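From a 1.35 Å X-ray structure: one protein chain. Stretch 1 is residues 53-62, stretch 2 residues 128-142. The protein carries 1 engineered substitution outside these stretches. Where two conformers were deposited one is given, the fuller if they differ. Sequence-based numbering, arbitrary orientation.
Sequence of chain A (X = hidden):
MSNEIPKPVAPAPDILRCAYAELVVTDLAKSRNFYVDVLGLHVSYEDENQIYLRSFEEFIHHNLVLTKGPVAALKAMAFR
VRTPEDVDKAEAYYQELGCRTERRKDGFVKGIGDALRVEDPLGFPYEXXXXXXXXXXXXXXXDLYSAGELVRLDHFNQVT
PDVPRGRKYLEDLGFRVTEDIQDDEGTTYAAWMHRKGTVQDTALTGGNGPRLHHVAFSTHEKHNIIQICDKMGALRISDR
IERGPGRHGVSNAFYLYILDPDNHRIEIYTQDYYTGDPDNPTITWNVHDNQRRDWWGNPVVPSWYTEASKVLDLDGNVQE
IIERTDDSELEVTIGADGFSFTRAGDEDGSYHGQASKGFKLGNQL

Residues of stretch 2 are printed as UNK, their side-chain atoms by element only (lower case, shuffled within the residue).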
ATOM      1  N   LEU A  53       3.000 -22.963  15.913  1.00  7.29           N
ATOM      2  CA  LEU A  53       3.216 -21.809  15.060  1.00  7.99           C
ATOM      3  C   LEU A  53       2.608 -20.556  15.673  1.00  7.84           C
ATOM      4  O   LEU A  53       1.561 -20.623  16.322  1.00  7.88           O
ATOM      5  CB  LEU A  53       2.553 -22.024  13.702  1.00  8.73           C
ATOM      6  CG  LEU A  53       3.087 -23.217  12.905  1.00  9.40           C
ATOM      7  CD1 LEU A  53       2.157 -23.538  11.747  1.00 12.20           C
ATOM      8  CD2 LEU A  53       4.506 -22.949  12.436  1.00 11.65           C
ATOM      9  N   ARG A  54       3.252 -19.410  15.414  1.00  8.04           N
ATOM     10  CA  ARG A  54       2.740 -18.135  15.858  1.00  7.85           C
ATOM     11  C   ARG A  54       2.860 -17.082  14.776  1.00  7.77           C
ATOM     12  O   ARG A  54       3.690 -17.155  13.870  1.00  7.18           O
ATOM     13  CB  ARG A  54       3.401 -17.664  17.153  1.00  8.32           C
ATOM     14  CG  ARG A  54       4.827 -17.189  17.022  1.00  7.60           C
ATOM     15  CD  ARG A  54       5.344 -16.751  18.357  1.00  8.24           C
ATOM     16  NE  ARG A  54       6.679 -16.141  18.340  1.00  8.24           N
ATOM     17  CZ  ARG A  54       7.816 -16.817  18.496  1.00  7.73           C
ATOM     18  NH1 ARG A  54       7.835 -18.156  18.537  1.00  9.61           N
ATOM     19  NH2 ARG A  54       8.945 -16.150  18.609  1.00  8.94           N
ATOM     20  N   SER A  55       1.991 -16.087  14.921  1.00  7.33           N
ATOM     21  CA  SER A  55       1.994 -14.925  14.045  1.00  7.13           C
ATOM     22  C   SER A  55       3.095 -13.932  14.433  1.00  6.87           C
ATOM     23  O   SER A  55       3.694 -14.026  15.504  1.00  7.48           O
ATOM     24  CB  SER A  55       0.613 -14.282  14.072  1.00  7.69           C
ATOM     25  OG  SER A  55       0.315 -13.773  15.332  1.00 10.25           O
ATOM     26  N   PHE A  56       3.300 -12.943  13.561  1.00  6.50           N
ATOM     27  CA  PHE A  56       4.413 -11.982  13.696  1.00  6.69           C
ATOM     28  C   PHE A  56       4.362 -11.211  15.004  1.00  7.00           C
ATOM     29  O   PHE A  56       5.398 -10.888  15.561  1.00  7.94           O
ATOM     30  CB  PHE A  56       4.357 -11.005  12.524  1.00  7.63           C
ATOM     31  CG  PHE A  56       5.604 -10.186  12.290  1.00  7.63           C
ATOM     32  CD1 PHE A  56       6.818 -10.803  11.994  1.00  7.87           C
ATOM     33  CD2 PHE A  56       5.550  -8.796  12.289  1.00  7.76           C
ATOM     34  CE1 PHE A  56       7.943 -10.044  11.737  1.00  8.05           C
ATOM     35  CE2 PHE A  56       6.679  -8.049  11.998  1.00  7.30           C
ATOM     36  CZ  PHE A  56       7.856  -8.676  11.726  1.00  7.56           C
ATOM     37  N   GLU A  57       3.164 -10.832  15.460  1.00  6.66           N
ATOM     38  CA  GLU A  57       3.048  -9.947  16.623  1.00  7.49           C
ATOM     39  C   GLU A  57       2.697 -10.659  17.932  1.00  7.61           C
ATOM     40  O   GLU A  57       2.475 -10.014  18.952  1.00  9.06           O
ATOM     41  CB  GLU A  57       2.037  -8.822  16.342  1.00  7.74           C
ATOM     42  CG  GLU A  57       2.461  -7.928  15.210  1.00  8.41           C
ATOM     43  CD  GLU A  57       1.546  -6.727  15.000  1.00 10.75           C
ATOM     44  OE1 GLU A  57       0.402  -6.765  15.510  1.00 11.88           O
ATOM     45  OE2 GLU A  57       2.014  -5.789  14.298  1.00 14.31           O
ATOM     46  N   GLU A  58       2.637 -11.986  17.902  1.00  7.60           N
ATOM     47  CA  GLU A  58       2.199 -12.731  19.085  1.00  8.00           C
ATOM     48  C   GLU A  58       3.297 -12.867  20.131  1.00  7.80           C
ATOM     49  O   GLU A  58       4.463 -13.024  19.793  1.00  9.27           O
ATOM     50  CB  GLU A  58       1.725 -14.117  18.667  1.00  7.66           C
ATOM     51  CG  GLU A  58       1.056 -14.889  19.797  1.00  7.95           C
ATOM     52  CD  GLU A  58      -0.082 -14.098  20.409  1.00  8.09           C
ATOM     53  OE1 GLU A  58      -1.197 -14.123  19.803  1.00  8.05           O
ATOM     54  OE2 GLU A  58       0.113 -13.447  21.469  1.00  8.38           O
ATOM     55  N   PHE A  59       2.918 -12.824  21.405  1.00  7.53           N
ATOM     56  CA  PHE A  59       3.857 -13.086  22.507  1.00  8.69           C
ATOM     57  C   PHE A  59       3.523 -14.375  23.276  1.00  8.69           C
ATOM     58  O   PHE A  59       4.380 -14.901  23.977  1.00  9.34           O
ATOM     59  CB  PHE A  59       3.968 -11.908  23.496  1.00  9.04           C
ATOM     60  CG  PHE A  59       2.781 -11.763  24.391  1.00  8.50           C
ATOM     61  CD1 PHE A  59       1.644 -11.094  23.959  1.00  8.56           C
ATOM     62  CD2 PHE A  59       2.766 -12.325  25.648  1.00  9.12           C
ATOM     63  CE1 PHE A  59       0.531 -11.017  24.768  1.00 10.13           C
ATOM     64  CE2 PHE A  59       1.649 -12.213  26.473  1.00 10.22           C
ATOM     65  CZ  PHE A  59       0.535 -11.571  26.015  1.00 10.77           C
ATOM     66  N   ILE A  60       2.286 -14.871  23.178  1.00  7.83           N
ATOM     67  CA  ILE A  60       1.973 -16.175  23.789  1.00  8.17           C
ATOM     68  C   ILE A  60       2.586 -17.255  22.915  1.00  8.39           C
ATOM     69  O   ILE A  60       3.065 -16.995  21.806  1.00  8.52           O
ATOM     70  CB  ILE A  60       0.455 -16.413  24.014  1.00  8.44           C
ATOM     71  CG1 ILE A  60      -0.318 -16.656  22.706  1.00  9.10           C
ATOM     72  CG2 ILE A  60      -0.150 -15.279  24.838  1.00  9.80           C
ATOM     73  CD1 ILE A  60      -1.707 -17.232  22.947  1.00 10.71           C
ATOM     74  N   HIS A  61       2.626 -18.485  23.426  1.00  8.89           N
ATOM     75  CA  HIS A  61       3.500 -19.474  22.826  1.00  8.99           C
ATOM     76  C   HIS A  61       3.155 -19.795  21.374  1.00  7.76           C
ATOM     77  O   HIS A  61       4.032 -20.015  20.555  1.00  9.09           O
ATOM     78  CB  HIS A  61       3.463 -20.745  23.658  1.00  8.93           C
ATOM     79  CG  HIS A  61       4.400 -21.805  23.193  1.00  9.91           C
ATOM     80  ND1 HIS A  61       3.997 -22.849  22.396  1.00 10.41           N
ATOM     81  CD2 HIS A  61       5.706 -22.025  23.463  1.00 10.92           C
ATOM     82  CE1 HIS A  61       5.011 -23.670  22.188  1.00 11.55           C
ATOM     83  NE2 HIS A  61       6.064 -23.182  22.815  1.00 11.85           N
ATOM     84  N   HIS A  62       1.861 -19.815  21.041  1.00  7.98           N
ATOM     85  CA  HIS A  62       1.455 -20.170  19.695  1.00  7.69           C
ATOM     86  C   HIS A  62       0.034 -19.681  19.411  1.00  7.01           C
ATOM     87  O   HIS A  62      -0.741 -19.408  20.324  1.00  7.80           O
ATOM     88  CB  HIS A  62       1.518 -21.671  19.492  1.00  8.41           C
ATOM     89  CG  HIS A  62       0.714 -22.428  20.497  1.00  7.65           C
ATOM     90  ND1 HIS A  62       1.278 -23.022  21.602  1.00  8.79           N
ATOM     91  CD2 HIS A  62      -0.614 -22.665  20.579  1.00  9.64           C
ATOM     92  CE1 HIS A  62       0.333 -23.590  22.320  1.00 10.05           C
ATOM     93  NE2 HIS A  62      -0.828 -23.379  21.726  1.00  9.98           N
ATOM     94  N   UNK A 128     -10.316 -23.156  27.408  1.00  8.84           N
ATOM     95  CA  UNK A 128     -10.085 -21.932  28.154  1.00  9.72           C
ATOM     96  C   UNK A 128      -8.824 -22.103  28.976  1.00  9.31           C
ATOM     97  O   UNK A 128      -8.642 -23.114  29.674  1.00 11.20           O
ATOM     98  c   UNK A 128     -11.264 -21.648  29.065  1.00 10.82           C
ATOM     99  c   UNK A 128     -13.359 -22.606  28.073  1.00 11.80           C
ATOM    100  c   UNK A 128     -14.872 -21.243  26.816  1.00 13.01           C
ATOM    101  c   UNK A 128     -12.900 -20.281  27.769  1.00 12.06           C
ATOM    102  c   UNK A 128     -14.056 -20.143  27.025  1.00 13.67           C
ATOM    103  c   UNK A 128     -12.553 -21.502  28.321  1.00 10.77           C
ATOM    104  c   UNK A 128     -14.521 -22.477  27.335  1.00 13.29           C
ATOM    105  N   UNK A 129      -7.952 -21.108  28.893  1.00  9.26           N
ATOM    106  CA  UNK A 129      -6.681 -21.136  29.638  1.00  9.36           C
ATOM    107  C   UNK A 129      -6.283 -19.696  29.950  1.00  8.99           C
ATOM    108  O   UNK A 129      -6.686 -18.776  29.218  1.00  8.91           O
ATOM    109  c   UNK A 129      -5.070 -20.994  27.682  1.00  9.16           C
ATOM    110  c   UNK A 129      -5.706 -21.038  26.459  1.00  9.40           C
ATOM    111  c   UNK A 129      -4.018 -20.092  27.865  1.00  9.82           C
ATOM    112  c   UNK A 129      -5.292 -20.213  25.423  1.00  9.52           C
ATOM    113  c   UNK A 129      -4.229 -19.341  25.608  1.00  9.49           C
ATOM    114  c   UNK A 129      -5.577 -21.828  28.831  1.00  9.81           C
ATOM    115  c   UNK A 129      -3.596 -19.277  26.823  1.00  9.90           C
ATOM    116  N   UNK A 130      -5.498 -19.522  31.014  1.00  9.39           N
ATOM    117  CA  UNK A 130      -4.763 -18.277  31.260  1.00  9.55           C
ATOM    118  C   UNK A 130      -3.249 -18.469  31.058  1.00 10.00           C
ATOM    119  O   UNK A 130      -2.620 -17.733  30.279  1.00 10.13           O
ATOM    120  c   UNK A 130      -4.393 -15.323  32.505  1.00 12.03           C
ATOM    121  c   UNK A 130      -2.382 -14.504  33.510  1.00 16.25           C
ATOM    122  c   UNK A 130      -4.127 -16.582  32.998  1.00 12.22           C
ATOM    123  c   UNK A 130      -2.957 -16.798  33.714  1.00 14.23           C
ATOM    124  c   UNK A 130      -2.101 -15.762  33.993  1.00 15.82           C
ATOM    125  c   UNK A 130      -5.025 -17.724  32.660  1.00 10.84           C
ATOM    126  c   UNK A 130      -3.530 -14.280  32.765  1.00 14.42           C
ATOM    127  N   UNK A 131      -2.662 -19.458  31.738  1.00  9.98           N
ATOM    128  CA  UNK A 131      -1.209 -19.640  31.732  1.00 10.78           C
ATOM    129  C   UNK A 131      -0.697 -20.049  30.355  1.00 10.97           C
ATOM    130  O   UNK A 131      -1.194 -20.981  29.745  1.00 11.04           O
ATOM    131  c   UNK A 131      -0.902 -21.622  35.158  1.00 21.47           C
ATOM    132  c   UNK A 131      -0.781 -20.722  32.744  1.00 12.55           C
ATOM    133  o   UNK A 131      -0.865 -21.285  36.367  1.00 29.79           O
ATOM    134  o   UNK A 131      -0.733 -22.827  34.762  1.00 22.05           O
ATOM    135  c   UNK A 131      -1.182 -20.468  34.196  1.00 15.82           C
ATOM    136  N   UNK A 132       0.332 -19.338  29.886  1.00 10.17           N
ATOM    137  CA  UNK A 132       0.990 -19.662  28.635  1.00 10.14           C
ATOM    138  C   UNK A 132       2.443 -19.179  28.674  1.00 10.93           C
ATOM    139  O   UNK A 132       2.752 -18.150  29.287  1.00 12.73           O
ATOM    140  c   UNK A 132       0.057 -17.605  27.492  1.00 11.90           C
ATOM    141  c   UNK A 132       0.229 -19.098  27.406  1.00 11.72           C
ATOM    142  o   UNK A 132       0.932 -19.437  26.195  1.00 11.50           O
ATOM    143  N   UNK A 133       3.326 -19.942  28.043  1.00 10.41           N
ATOM    144  CA  UNK A 133       4.732 -19.588  27.967  1.00 10.49           C
ATOM    145  C   UNK A 133       4.906 -18.413  27.007  1.00 11.25           C
ATOM    146  O   UNK A 133       4.529 -18.501  25.849  1.00 12.86           O
ATOM    147  c   UNK A 133       5.536 -20.784  27.447  1.00 11.37           C
ATOM    148  c   UNK A 133       7.029 -20.475  27.367  1.00 13.39           C
ATOM    149  o   UNK A 133       5.320 -21.882  28.330  1.00 12.89           O
ATOM    150  N   UNK A 134       5.477 -17.327  27.506  1.00 10.14           N
ATOM    151  CA  UNK A 134       5.796 -16.189  26.655  1.00  9.74           C
ATOM    152  C   UNK A 134       7.003 -16.496  25.811  1.00  9.24           C
ATOM    153  O   UNK A 134       7.953 -17.133  26.284  1.00 11.32           O
ATOM    154  c   UNK A 134       4.920 -14.423  28.224  1.00 11.34           C
ATOM    155  c   UNK A 134       3.777 -12.962  29.398  1.00 15.26           C
ATOM    156  c   UNK A 134       3.732 -14.985  28.554  1.00 13.04           C
ATOM    157  c   UNK A 134       6.093 -14.952  27.486  1.00 11.28           C
ATOM    158  n   UNK A 134       3.042 -14.058  29.290  1.00 15.35           N
ATOM    159  n   UNK A 134       4.928 -13.169  28.784  1.00 14.83           N
ATOM    160  N   UNK A 135       6.977 -16.002  24.578  1.00  8.79           N
ATOM    161  CA  UNK A 135       8.070 -16.182  23.637  1.00  9.12           C
ATOM    162  C   UNK A 135       8.488 -14.826  23.080  1.00  9.62           C
ATOM    163  O   UNK A 135       7.858 -13.814  23.365  1.00 11.07           O
ATOM    164  c   UNK A 135       6.485 -16.617  21.716  1.00  9.50           C
ATOM    165  c   UNK A 135       7.352 -18.521  23.082  1.00 10.33           C
ATOM    166  c   UNK A 135       7.665 -17.143  22.512  1.00  9.50           C
ATOM    167  N   UNK A 136       9.544 -14.799  22.274  1.00  8.94           N
ATOM    168  CA  UNK A 136       9.973 -13.545  21.659  1.00  8.14           C
ATOM    169  C   UNK A 136       8.869 -12.992  20.763  1.00  8.56           C
ATOM    170  O   UNK A 136       8.475 -13.614  19.781  1.00  8.67           O
ATOM    171  c   UNK A 136      11.797 -12.458  20.232  1.00  9.95           C
ATOM    172  c   UNK A 136      11.224 -13.750  20.817  1.00  8.82           C
ATOM    173  o   UNK A 136      13.327 -11.692  18.563  1.00 12.27           O
ATOM    174  o   UNK A 136      13.413 -13.848  19.080  1.00 14.39           O
ATOM    175  c   UNK A 136      12.925 -12.687  19.226  1.00 11.87           C
ATOM    176  N   UNK A 137       8.395 -11.804  21.107  0.50  7.63           N
ATOM    177  CA  UNK A 137       7.431 -11.103  20.282  0.50  7.44           C
ATOM    178  C   UNK A 137       8.161 -10.613  19.042  0.50  7.60           C
ATOM    179  O   UNK A 137       9.127  -9.869  19.168  0.50  7.91           O
ATOM    180  c   UNK A 137       2.326  -7.997  21.570  0.50  6.20           C
ATOM    181  c   UNK A 137       4.771  -8.417  21.361  0.50  7.29           C
ATOM    182  n   UNK A 137       2.458  -7.385  22.729  0.50  6.57           N
ATOM    183  n   UNK A 137       1.119  -8.172  21.029  0.50  5.30           N
ATOM    184  c   UNK A 137       6.823  -9.943  21.082  0.50  7.96           C
ATOM    185  c   UNK A 137       5.496  -9.466  20.523  0.50  7.98           C
ATOM    186  n   UNK A 137       3.385  -8.436  20.906  0.50  6.72           N
ATOM    187  N   UNK A 138       7.752 -11.065  17.853  1.00  6.76           N
ATOM    188  CA  UNK A 138       8.508 -10.788  16.623  1.00  6.72           C
ATOM    189  C   UNK A 138       8.036  -9.526  15.887  1.00  6.76           C
ATOM    190  O   UNK A 138       8.385  -9.329  14.719  1.00  7.11           O
ATOM    191  c   UNK A 138      10.470 -13.269  16.570  1.00  8.49           C
ATOM    192  c   UNK A 138       8.470 -11.986  15.674  1.00  6.82           C
ATOM    193  c   UNK A 138       8.987 -13.311  16.249  1.00  7.59           C
ATOM    194  c   UNK A 138       8.682 -14.453  15.288  1.00  8.79           C
ATOM    195  N   UNK A 139       7.302  -8.653  16.567  1.00  6.98           N
ATOM    196  CA  UNK A 139       6.577  -7.573  15.896  1.00  7.21           C
ATOM    197  C   UNK A 139       7.480  -6.535  15.203  1.00  6.97           C
ATOM    198  O   UNK A 139       7.000  -5.792  14.339  1.00  7.09           O
ATOM    199  c   UNK A 139       6.185  -4.741  18.211  1.00  8.29           C
ATOM    200  n   UNK A 139       7.158  -6.590  18.853  1.00 11.48           N
ATOM    201  c   UNK A 139       5.623  -6.859  16.857  1.00  7.84           C
ATOM    202  c   UNK A 139       6.292  -6.058  17.918  1.00  8.78           C
ATOM    203  c   UNK A 139       7.595  -5.615  19.636  1.00 11.34           C
ATOM    204  n   UNK A 139       6.993  -4.494  19.285  1.00 10.28           N
ATOM    205  N   UNK A 140       8.762  -6.477  15.600  1.00  6.73           N
ATOM    206  CA  UNK A 140       9.731  -5.575  14.935  1.00  7.26           C
ATOM    207  C   UNK A 140      10.838  -6.328  14.259  1.00  6.77           C
ATOM    208  O   UNK A 140      11.863  -5.731  13.883  1.00  7.57           O
ATOM    209  c   UNK A 140      10.286  -4.551  15.916  1.00  7.51           C
ATOM    210  c   UNK A 140      10.249  -1.291  16.167  1.00 10.59           C
ATOM    211  s   UNK A 140       9.707  -2.314  17.506  1.00 10.68           S
ATOM    212  c   UNK A 140       9.184  -3.768  16.606  1.00  8.79           C
ATOM    213  N   UNK A 141      10.618  -7.633  14.057  1.00  6.99           N
ATOM    214  CA  UNK A 141      11.642  -8.472  13.384  1.00  7.58           C
ATOM    215  C   UNK A 141      11.484  -8.390  11.861  1.00  7.14           C
ATOM    216  O   UNK A 141      11.171  -9.339  11.153  1.00  7.76           O
ATOM    217  c   UNK A 141      11.620  -9.914  13.906  1.00  7.87           C
ATOM    218  n   UNK A 141      14.434 -12.422  15.888  1.00 12.69           N
ATOM    219  c   UNK A 141      14.784 -11.761  14.795  1.00 10.81           C
ATOM    220  c   UNK A 141      13.588  -9.735  15.535  1.00  9.00           C
ATOM    221  n   UNK A 141      15.493 -12.358  13.856  1.00 12.01           N
ATOM    222  c   UNK A 141      12.100 -10.035  15.345  1.00  8.45           C
ATOM    223  n   UNK A 141      14.425 -10.492  14.620  1.00  9.25           N
ATOM    224  N   UNK A 142      11.715  -7.192  11.337  1.00  7.14           N
ATOM    225  CA  UNK A 142      11.488  -6.963   9.928  1.00  7.31           C
ATOM    226  C   UNK A 142      12.495  -7.676   9.050  1.00  7.77           C
ATOM    227  O   UNK A 142      12.295  -7.755   7.841  1.00  8.39           O
ATOM    228  c   UNK A 142      10.372  -4.709  10.301  1.00  7.30           C
ATOM    229  c   UNK A 142      11.514  -5.453   9.649  1.00  7.43           C
ATOM    230  c   UNK A 142       8.043  -4.073  10.361  1.00  8.50           C
ATOM    231  c   UNK A 142       8.270  -3.327  11.499  1.00  7.60           C
ATOM    232  c   UNK A 142       9.080  -4.755   9.764  1.00  7.93           C
ATOM    233  c   UNK A 142      10.574  -3.958  11.451  1.00  7.19           C
ATOM    234  o   UNK A 142       7.211  -2.640  12.050  1.00  8.79           O
ATOM    235  c   UNK A 142       9.542  -3.266  12.043  1.00  7.41           C
TER
HETATM  236  O   HOH W   1       5.856 -13.420  17.509  1.00  7.26           O
HETATM  237  O   HOH W   2       4.491  -5.594  13.127  1.00 11.30           O

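Position 128 has seven side-chain carbons, six of them in a ring, with no oxygen on it: Phe128, in a strand and out of reach of stretch 1. Position 129 repeats the one carbon and six-carbon ring, and its ring edge meets Ile60 CD1; this is Phe129, whose CZ lies 4.2 Å from that CD1, an apolar contact where the strand ends. Position 130, again a bare six-carbon ring, is Phe130, without contact. Position 131 has three carbons, the third carrying two oxygens: Glu131, exposed and also uninvolved.

Position 132 has one carbon bearing an oxygen and a carbon, and points toward stretch 1. It is Thr132, and both arms are used: CG2 packs 3.5 Å from Ile60 CG2, while OG1 accepts a weak hydrogen bond from His61 N at 3.4 Å. Position 133 shows the same fork, with CB 4.2 Å from His61 CD2; this is Thr133, exposed and lightly engaged.

Position 134 has one carbon and a five-membered ring of three carbons and two nitrogens, so it is His134. Its ring face receives the edge of Phe59, with planes at 81° and centroids 4.9 Å apart, and its CA makes a CA-H...O contact of 3.3 Å with Phe59 O.

Position 135 has three carbons, forked at the first, directed toward stretch 1: Val135. CG2 lies over one face of the Arg54 guanidinium, 3.4 Å from Arg54 NE, and the backbone Val135 N donates to Phe59 O at 2.9 Å. Position 136, with three carbons ending in two oxygens, points away and is Glu136. It serves stretch 1 through its backbone, Glu136 O accepting from Arg54 NH2 at 2.8 Å, while its OE2 forms a salt bridge with a nitrogen of position 141.

Position 137 has three carbons, a nitrogen, then a carbon carrying two more nitrogens: Arg137. Its NE donates to Glu57 O at 2.7 Å, and one guanidinium face covers Phe59 CD1.

Position 138 has four carbons, forked at the second: Leu138, with CB 4.2 Å from Phe56 CD1. Position 139 has a five-membered ring with two nitrogens, its CB 3.7 Å from Glu57 CG; it is His139. Position 140, an unbranched chain of two carbons, sulfur and carbon, is Met140, pointing away. Position 141 has three carbons, a nitrogen and a carbon with two nitrogens: Arg141, whose backbone O sits at the Phe56 ring edge, 3.4 Å from Phe56 CE1. Position 142, a six-membered ring bearing oxygen, is Tyr142.

The design rule is reciprocal: each stretch sends an arginine to a backbone carbonyl of the other, and aliphatic or aromatic groups cover the guanidinium faces. Between them, Val135 N to Phe59 O ties the backbones directly. Water 1 accepts from Arg54 NE and Leu138 N, each at 3.0 Å, and water 2 donates to Glu57 OE2 at 2.7 Å and His139 O at 2.8 Å, so buried polar groups are joined where direct bonds are absent.

Stretch 2 128-142: FFFETTHVERLHMRY
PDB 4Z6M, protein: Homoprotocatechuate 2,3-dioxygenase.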